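Side-chain contacts in trehalose-6-phosphate phosphatase (Candida albicans, PDB 5DXF), which belongs to glycosyltransferase family 20, whose members have the two-domain GT-B fold: residues Ser70-His73 and Phe74-Asn78; Glu236-Arg239 and Cys240-Lys243. All coordinates share one frame; numbering follows the deposited sequence.

Contact 1: residues Ser70-His73 and Phe74-Asn78; sequences SSQH and FLAEN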
loop_
_atom_site.group_PDB
_atom_site.type_symbol
_atom_site.label_atom_id
_atom_site.label_comp_id
_atom_site.label_asym_id
_atom_site.label_seq_id
_atom_site.Cartn_x
_atom_site.Cartn_y
_atom_site.Cartn_z
ATOM N N SER A 70 0.779 9.731 5.204
ATOM C CA SER A 70 1.927 10.503 5.609
ATOM C C SER A 70 2.166 11.593 4.588
ATOM O O SER A 70 2.480 12.718 4.949
ATOM C CB SER A 70 3.157 9.617 5.713
ATOM O OG SER A 70 2.898 8.484 6.504
ATOM N N SER A 71 2.024 11.273 3.312
ATOM C CA SER A 71 2.195 12.285 2.295
ATOM C C SER A 71 1.133 13.366 2.450
ATOM O O SER A 71 1.430 14.549 2.426
ATOM C CB SER A 71 2.123 11.658 0.907
ATOM O OG SER A 71 1.759 12.612 -0.069
ATOM N N GLN A 72 -0.092 12.963 2.723
ATOM C CA GLN A 72 -1.149 13.932 2.863
ATOM C C GLN A 72 -0.798 14.857 4.011
ATOM O O GLN A 72 -0.937 16.063 3.901
ATOM C CB GLN A 72 -2.470 13.211 3.141
ATOM C CG GLN A 72 -3.516 13.998 3.908
ATOM C CD GLN A 72 -3.901 15.259 3.192
ATOM O OE1 GLN A 72 -3.749 15.356 1.988
ATOM N NE2 GLN A 72 -4.397 16.234 3.930
ATOM N N HIS A 73 -0.316 14.292 5.107
ATOM C CA HIS A 73 -0.002 15.095 6.271
ATOM C C HIS A 73 1.091 16.085 5.953
ATOM O O HIS A 73 1.027 17.240 6.337
ATOM C CB HIS A 73 0.438 14.227 7.438
ATOM C CG HIS A 73 0.498 14.966 8.735
ATOM N ND1 HIS A 73 -0.574 15.673 9.237
ATOM C CD2 HIS A 73 1.503 15.126 9.624
ATOM C CE1 HIS A 73 -0.235 16.229 10.382
ATOM N NE2 HIS A 73 1.020 15.912 10.641
ATOM N N PHE A 74 2.079 15.631 5.205
ATOM C CA PHE A 74 3.201 16.467 4.859
ATOM C C PHE A 74 2.646 17.644 4.096
ATOM O O PHE A 74 3.100 18.768 4.246
ATOM C CB PHE A 74 4.171 15.685 3.986
ATOM C CG PHE A 74 5.355 16.472 3.550
ATOM C CD1 PHE A 74 6.182 17.059 4.473
ATOM C CD2 PHE A 74 5.639 16.625 2.211
ATOM C CE1 PHE A 74 7.278 17.789 4.073
ATOM C CE2 PHE A 74 6.728 17.356 1.800
ATOM C CZ PHE A 74 7.553 17.938 2.734
ATOM N N LEU A 75 1.656 17.365 3.268
ATOM C CA LEU A 75 1.002 18.400 2.481
ATOM C C LEU A 75 0.203 19.369 3.356
ATOM O O LEU A 75 0.188 20.574 3.107
ATOM C CB LEU A 75 0.092 17.762 1.437
ATOM C CG LEU A 75 0.787 17.083 0.257
ATOM C CD1 LEU A 75 -0.235 16.506 -0.709
ATOM C CD2 LEU A 75 1.698 18.069 -0.452
ATOM N N ALA A 76 -0.448 18.832 4.382
ATOM C CA ALA A 76 -1.310 19.615 5.261
ATOM C C ALA A 76 -0.549 20.654 6.082
ATOM O O ALA A 76 -1.037 21.766 6.286
ATOM C CB ALA A 76 -2.075 18.688 6.187
ATOM N N GLU A 77 0.656 20.293 6.483
ATOM C CA GLU A 77 1.484 21.139 7.315
ATOM C C GLU A 77 2.446 22.023 6.532
ATOM O O GLU A 77 3.261 22.716 7.118
ATOM C CB GLU A 77 2.222 20.297 8.343
ATOM C CG GLU A 77 1.299 19.769 9.424
ATOM C CD GLU A 77 2.052 19.198 10.598
ATOM O OE1 GLU A 77 3.168 18.684 10.399
ATOM O OE2 GLU A 77 1.527 19.262 11.722
ATOM N N ASN A 78 2.368 21.982 5.210
ATOM C CA ASN A 78 3.130 22.901 4.378
ATOM C C ASN A 78 2.636 24.335 4.536
ATOM O O ASN A 78 1.440 24.570 4.663
ATOM C CB ASN A 78 3.025 22.484 2.918
ATOM C CG ASN A 78 3.913 23.300 2.020
ATOM O OD1 ASN A 78 3.479 24.270 1.406
ATOM N ND2 ASN A 78 5.166 22.907 1.934
#
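Glu77 and His73 meet through their side chains at the end of helix 66-76, Glu77 lying just past the last helical turn. From Glu77 CB, 3.8 Å from His73 O, the chain rises beside its own backbone N and opposite its carbonyl carbon (chi1 -72°). CG then lies over one face of the imidazole, 4.3 Å from the ring centroid and 27° off the normal, a CH-pi contact. Beyond CG the chain runs extended, which carries CD to 3.4 Å from His73 NE2, above the ring face and not in its plane. The carboxylate straddles that nitrogen instead of pointing one oxygen at it: OE1 is 3.5 Å from NE2 and OE2 only slightly farther. Ring and carboxylate planes stand 38° apart. A negative charge here would probably favour a protonated imidazole. For its part, His73 turns its ring to the side of its carbonyl carbon, the direction in which the chain runs on to Glu77.

Both residues are polar, as suits their exposed positions. Helix 66-76 belongs to the domain of the GT-B fold built on the mixed sheet that contains strand 34-37. Main-chain i to i+4 bonds run from Phe74 N to Ser70 O up to Glu77 N to His73 O (3.1 Å), the last of the series.

Ser71, Gln72 and Leu75 are the buried, inward residues. Leu75 touches Asn35 of strand 34-37 and Ile33, and its CG lies 3.4 Å from Ser71 O. Small Ser71 lets helix 512-526 come close, at Val512 and Thr516; partly exposed Phe74 reaches Gln513 and Thr516 of the same helix. The bent chain of Gln72, which also packs on Asn35 and Thr83, brings NE2 alongside the methyl of partly exposed Ala76, 4.1 Å from its CB.

Contact 2: residues Glu236-Arg239 and Cys240-Lys243; sequences EYFR and CLSK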
loop_
_atom_site.group_PDB
_atom_site.type_symbol
_atom_site.label_atom_id
_atom_site.label_comp_id
_atom_site.label_asym_id
_atom_site.label_seq_id
_atom_site.Cartn_x
_atom_site.Cartn_y
_atom_site.Cartn_z
ATOM N N GLU A 236 -2.727 -8.336 -21.574
ATOM C CA GLU A 236 -3.480 -9.570 -21.620
ATOM C C GLU A 236 -4.555 -9.644 -20.558
ATOM O O GLU A 236 -5.643 -10.115 -20.830
ATOM C CB GLU A 236 -2.561 -10.748 -21.397
ATOM C CG GLU A 236 -1.148 -10.544 -21.855
ATOM C CD GLU A 236 -0.524 -11.837 -22.273
ATOM O OE1 GLU A 236 -0.714 -12.211 -23.427
ATOM O OE2 GLU A 236 0.139 -12.490 -21.457
ATOM N N TYR A 237 -4.246 -9.200 -19.349
ATOM C CA TYR A 237 -5.208 -9.167 -18.258
ATOM C C TYR A 237 -6.151 -7.978 -18.372
ATOM O O TYR A 237 -7.334 -8.087 -18.055
ATOM C CB TYR A 237 -4.482 -9.140 -16.912
ATOM C CG TYR A 237 -4.391 -10.496 -16.260
ATOM C CD1 TYR A 237 -5.438 -10.981 -15.492
ATOM C CD2 TYR A 237 -3.268 -11.294 -16.420
ATOM C CE1 TYR A 237 -5.371 -12.221 -14.895
ATOM C CE2 TYR A 237 -3.189 -12.539 -15.826
ATOM C CZ TYR A 237 -4.244 -12.996 -15.065
ATOM O OH TYR A 237 -4.170 -14.234 -14.473
ATOM N N PHE A 238 -5.627 -6.849 -18.837
ATOM C CA PHE A 238 -6.413 -5.624 -18.895
ATOM C C PHE A 238 -7.516 -5.678 -19.952
ATOM O O PHE A 238 -8.555 -5.031 -19.801
ATOM C CB PHE A 238 -5.504 -4.417 -19.156
ATOM C CG PHE A 238 -6.197 -3.097 -18.989
ATOM C CD1 PHE A 238 -6.401 -2.567 -17.725
ATOM C CD2 PHE A 238 -6.654 -2.392 -20.091
ATOM C CE1 PHE A 238 -7.045 -1.358 -17.562
ATOM C CE2 PHE A 238 -7.301 -1.180 -19.934
ATOM C CZ PHE A 238 -7.496 -0.664 -18.666
ATOM N N ARG A 239 -7.303 -6.464 -20.993
ATOM C CA ARG A 239 -8.249 -6.595 -22.089
ATOM C C ARG A 239 -9.571 -7.189 -21.626
ATOM O O ARG A 239 -10.600 -6.989 -22.242
ATOM C CB ARG A 239 -7.649 -7.435 -23.213
ATOM C CG ARG A 239 -6.603 -6.701 -24.030
ATOM C CD ARG A 239 -6.724 -6.973 -25.513
ATOM N NE ARG A 239 -6.493 -8.372 -25.831
ATOM C CZ ARG A 239 -5.311 -8.965 -25.800
ATOM N NH1 ARG A 239 -4.232 -8.277 -25.472
ATOM N NH2 ARG A 239 -5.214 -10.246 -26.101
ATOM N N CYS A 240 -9.527 -7.936 -20.539
ATOM C CA CYS A 240 -10.692 -8.611 -20.012
ATOM C C CYS A 240 -11.780 -7.640 -19.638
ATOM O O CYS A 240 -12.948 -7.953 -19.726
ATOM C CB CYS A 240 -10.308 -9.440 -18.802
ATOM S SG CYS A 240 -9.035 -10.651 -19.156
ATOM N N LEU A 241 -11.381 -6.453 -19.236
ATOM C CA LEU A 241 -12.341 -5.477 -18.797
ATOM C C LEU A 241 -13.221 -5.005 -19.935
ATOM O O LEU A 241 -12.755 -4.633 -20.989
ATOM C CB LEU A 241 -11.628 -4.299 -18.156
ATOM C CG LEU A 241 -10.803 -4.593 -16.910
ATOM C CD1 LEU A 241 -9.984 -3.375 -16.528
ATOM C CD2 LEU A 241 -11.713 -4.984 -15.771
ATOM N N SER A 242 -14.510 -5.010 -19.675
ATOM C CA SER A 242 -15.510 -4.552 -20.604
ATOM C C SER A 242 -15.377 -3.068 -20.895
ATOM O O SER A 242 -15.610 -2.620 -22.010
ATOM C CB SER A 242 -16.882 -4.888 -20.054
ATOM O OG SER A 242 -16.795 -6.082 -19.306
ATOM N N LYS A 243 -15.021 -2.311 -19.869
ATOM C CA LYS A 243 -14.896 -0.871 -19.967
ATOM C C LYS A 243 -13.467 -0.418 -20.216
ATOM O O LYS A 243 -13.153 0.751 -20.103
ATOM C CB LYS A 243 -15.456 -0.220 -18.714
ATOM C CG LYS A 243 -16.868 -0.661 -18.388
ATOM C CD LYS A 243 -17.876 -0.009 -19.311
ATOM C CE LYS A 243 -19.232 -0.656 -19.161
ATOM N NZ LYS A 243 -20.111 -0.313 -20.304
#
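Phe238 and Leu241 cross at about a right angle where the short helix 235-238 gives way to loop. The leucine offers one methyl: CD1 comes within 3.7 Å of Phe238 CE1 and 3.9 Å of Phe238 CD1, approaching the ring obliquely. Phe238 keeps its ring on the side of its own carbonyl carbon (chi1 -170°), which puts these two ring atoms near the leucine methyl, while CB and CG of Leu241 lie near Phe238 O. Two bulky apolar residues suit these inward positions, and both are buried.

A type I beta turn from Phe238 to Leu241 brings them together. Leu241 N donates to Phe238 O at 3.2 Å, from well above the carbonyl plane (52° out of it). One residue earlier, the bond from Cys240 N to Tyr237 O is weak. Cys240 is exposed, and its compact side chain folds back over the preceding turn, with SG 3.3 Å from Tyr237 O and 3.8 Å from Glu236 O. Arg239 is also exposed, and its long, bent chain leads its charge away from the turn, as suits a surface position.

Farther out, the ring of Tyr237 stacks with that of Tyr162, and Lys243, the N-cap residue of helix 244-251, makes a cation-pi contact with Trp177. Leu241 packs on Tyr151, Val155, Leu156 and Val159 of helix 147-160 and on Leu247 of helix 244-251, where Phe238 touches Arg244 and Leu248.

How the contacts relate
Contact 1 comes first along the chain, in helix 66-76 after strand 34-37 and before strand 84-88. Contact 2 follows much later, where helix 235-238 passes through a loop to helix 244-251, between strands 223-227 and 256-259. All these strands belong to one mixed sheet, so both contacts lie in connections of the same domain, although their centres are 35 Å apart and their nearest atoms about 24 Å. They do not touch. At contact 1 the last modelled helix, 512-526, returns from far along the chain to pack on this half of the GT-B fold. The two contacts thus complete different parts of the helical surround of a single sheet.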